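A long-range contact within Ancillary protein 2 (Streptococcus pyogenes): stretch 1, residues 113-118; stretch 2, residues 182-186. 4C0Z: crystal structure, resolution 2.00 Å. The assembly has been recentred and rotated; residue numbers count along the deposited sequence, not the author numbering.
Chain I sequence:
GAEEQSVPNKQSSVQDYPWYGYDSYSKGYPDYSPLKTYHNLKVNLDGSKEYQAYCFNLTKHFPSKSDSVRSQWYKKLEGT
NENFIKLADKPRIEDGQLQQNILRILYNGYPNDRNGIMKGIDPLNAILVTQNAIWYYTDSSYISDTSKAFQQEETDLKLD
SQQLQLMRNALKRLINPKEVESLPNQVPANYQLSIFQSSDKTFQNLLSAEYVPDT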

# COMPACT_ATOMS: atom_id res chain seq x y z
N ASP I 113 -22.81 -10.80 -0.18
CA ASP I 113 -23.67 -10.09 0.78
C ASP I 113 -24.82 -10.96 1.37
O ASP I 113 -25.97 -10.51 1.41
N ARG I 114 -24.54 -12.21 1.78
CA ARG I 114 -25.56 -13.15 2.26
C ARG I 114 -26.38 -12.63 3.46
O ARG I 114 -27.56 -12.95 3.54
N ASN I 115 -25.81 -11.79 4.34
CA ASN I 115 -26.56 -11.29 5.50
C ASN I 115 -26.97 -9.81 5.39
O ASN I 115 -27.40 -9.20 6.39
N GLY I 116 -26.88 -9.26 4.18
CA GLY I 116 -27.28 -7.90 3.86
C GLY I 116 -26.49 -6.78 4.51
O GLY I 116 -27.00 -5.66 4.61
N ILE I 117 -25.23 -7.05 4.93
CA ILE I 117 -24.36 -6.04 5.54
C ILE I 117 -24.07 -4.88 4.55
O ILE I 117 -24.01 -3.72 4.97
N MET I 118 -23.97 -5.21 3.25
CA MET I 118 -23.68 -4.27 2.16
C MET I 118 -24.91 -3.58 1.56
O MET I 118 -24.76 -2.80 0.62
N SER I 182 -22.86 -13.92 14.81
CA SER I 182 -24.21 -13.80 15.37
C SER I 182 -25.30 -13.72 14.28
O SER I 182 -26.49 -13.80 14.60
N LEU I 183 -24.90 -13.56 13.01
CA LEU I 183 -25.78 -13.43 11.85
C LEU I 183 -26.47 -14.74 11.46
O LEU I 183 -25.91 -15.81 11.74
N PRO I 184 -27.68 -14.70 10.84
CA PRO I 184 -28.39 -15.96 10.53
C PRO I 184 -27.69 -16.92 9.57
O PRO I 184 -27.78 -18.13 9.78
N ASN I 185 -27.01 -16.40 8.54
CA ASN I 185 -26.33 -17.24 7.57
C ASN I 185 -24.82 -17.31 7.82
O ASN I 185 -24.12 -16.30 7.69
N GLN I 186 -24.32 -18.50 8.19
CA GLN I 186 -22.89 -18.75 8.44
C GLN I 186 -22.24 -19.38 7.20
O GLN I 186 -22.93 -20.00 6.41

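The two loops, neither of which contains regular helix or strand, meet across a small interface that buries 287 Å² in total and is centred on Asn115 and Asn185, whose CA atoms lie 6.3 Å apart. Stretch 1 opens with a type I beta turn from Asp113 to Gly116, closed by a backbone hydrogen bond from Gly116 N to Asp113 O (3.2 Å). Asp113 itself does not reach the second stretch. Its side chain, with chi1 in t, reaches forward within its own loop, and Asp113 OD1 accepts a hydrogen bond from Met118 N at 2.8 Å, tying the start of the segment to its end.

Arg114 points its CA-to-CB bond toward stretch 2, with chi1 in t and both chi2 and chi3 between wells. Its contact is made by the aliphatic base of the side chain, where Arg114 CG lies 3.5 Å from Asn185 CB, while NE is hydrogen-bonded elsewhere in the structure. The backbone contributes as well: Arg114 O receives a weak hydrogen bond from Asn185 ND2 (3.4 Å).

Asn115 has the largest area covered by the opposing stretch. With chi1 in m and chi2 at -68°, its CA-to-CB bond points toward stretch 2 and its amide is set against the backbone of Asn185. OD1 of Asn115 accepts a hydrogen bond from Asn185 N at 2.9 Å, and ND2 of Asn115 donates to Asn185 O at 2.8 Å with a nearly linear angle of 174°. One side-chain amide thus satisfies both the backbone donor and the backbone acceptor of a single residue, much as a neighbouring strand would. Asn185, also m at chi1 and with its CA-to-CB bond toward stretch 1, returns a weak bond from its ND2 to Asn115 OD1 (3.3 Å); the same nitrogen therefore reaches both Arg114 and Asn115. Around this polar cluster, Asn115 CG packs 3.6 Å from Leu183 CB, and Asn115 OD1 lies 3.5 Å from Pro184 CD.

Gly116 has no side chain to contribute, and its positive phi of 65° is a conformation that favours glycine. Beyond it, Ile117 directs its CA-to-CB bond sideways, but the m,t rotamer brings the end of the chain nearer, and Ile117 CD1 meets Leu183 CD1 at 3.6 Å. Leu183, likewise m,t, has its CA-to-CB bond toward stretch 1 and also touches Asn115 through its CB, so the apolar contact adjoins the asparagine pair. Leu183 O accepts a hydrogen bond from Gln186 NE2 (3.1 Å). Met118, buried and m at all three chi angles, remains out of reach of stretch 2.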

# COMPACT_ATOMS: atom_id res chain seq x y z
CB ASP I 113 -24.23 -8.83 0.07
CG ASP I 113 -24.94 -7.83 0.96
OD1 ASP I 113 -24.54 -7.70 2.15
OD2 ASP I 113 -25.86 -7.15 0.47
CB ARG I 114 -24.96 -14.55 2.53
CG ARG I 114 -25.96 -15.70 2.84
CD ARG I 114 -26.43 -16.54 1.65
NE ARG I 114 -26.13 -17.98 1.78
CZ ARG I 114 -26.96 -18.97 1.50
NH1 ARG I 114 -28.21 -18.72 1.11
NH2 ARG I 114 -26.58 -20.24 1.64
CB ASN I 115 -25.82 -11.58 6.81
CG ASN I 115 -25.77 -13.04 7.16
OD1 ASN I 115 -26.79 -13.67 7.47
ND2 ASN I 115 -24.58 -13.61 7.12
CB ILE I 117 -23.05 -6.69 6.11
CG1 ILE I 117 -23.36 -7.56 7.35
CG2 ILE I 117 -21.94 -5.65 6.40
CD1 ILE I 117 -22.18 -8.37 7.87
CB MET I 118 -22.87 -4.97 1.04
CG MET I 118 -21.72 -5.86 1.53
SD MET I 118 -20.57 -5.12 2.73
CE MET I 118 -19.83 -3.84 1.75
CB SER I 182 -24.30 -12.59 16.31
OG SER I 182 -24.24 -11.36 15.60
CB LEU I 183 -25.02 -12.84 10.65
CG LEU I 183 -24.53 -11.41 10.80
CD1 LEU I 183 -23.51 -11.08 9.75
CD2 LEU I 183 -25.68 -10.41 10.74
CB PRO I 184 -29.73 -15.48 9.94
CG PRO I 184 -29.87 -14.08 10.40
CD PRO I 184 -28.49 -13.53 10.47
CB ASN I 185 -26.63 -16.78 6.14
CG ASN I 185 -28.10 -16.71 5.81
OD1 ASN I 185 -28.82 -17.70 5.90
ND2 ASN I 185 -28.58 -15.53 5.43
CB GLN I 186 -22.70 -19.64 9.69
CG GLN I 186 -23.20 -19.04 11.01
CD GLN I 186 -22.37 -17.87 11.51
OE1 GLN I 186 -21.20 -18.01 11.89
NE2 GLN I 186 -22.97 -16.69 11.54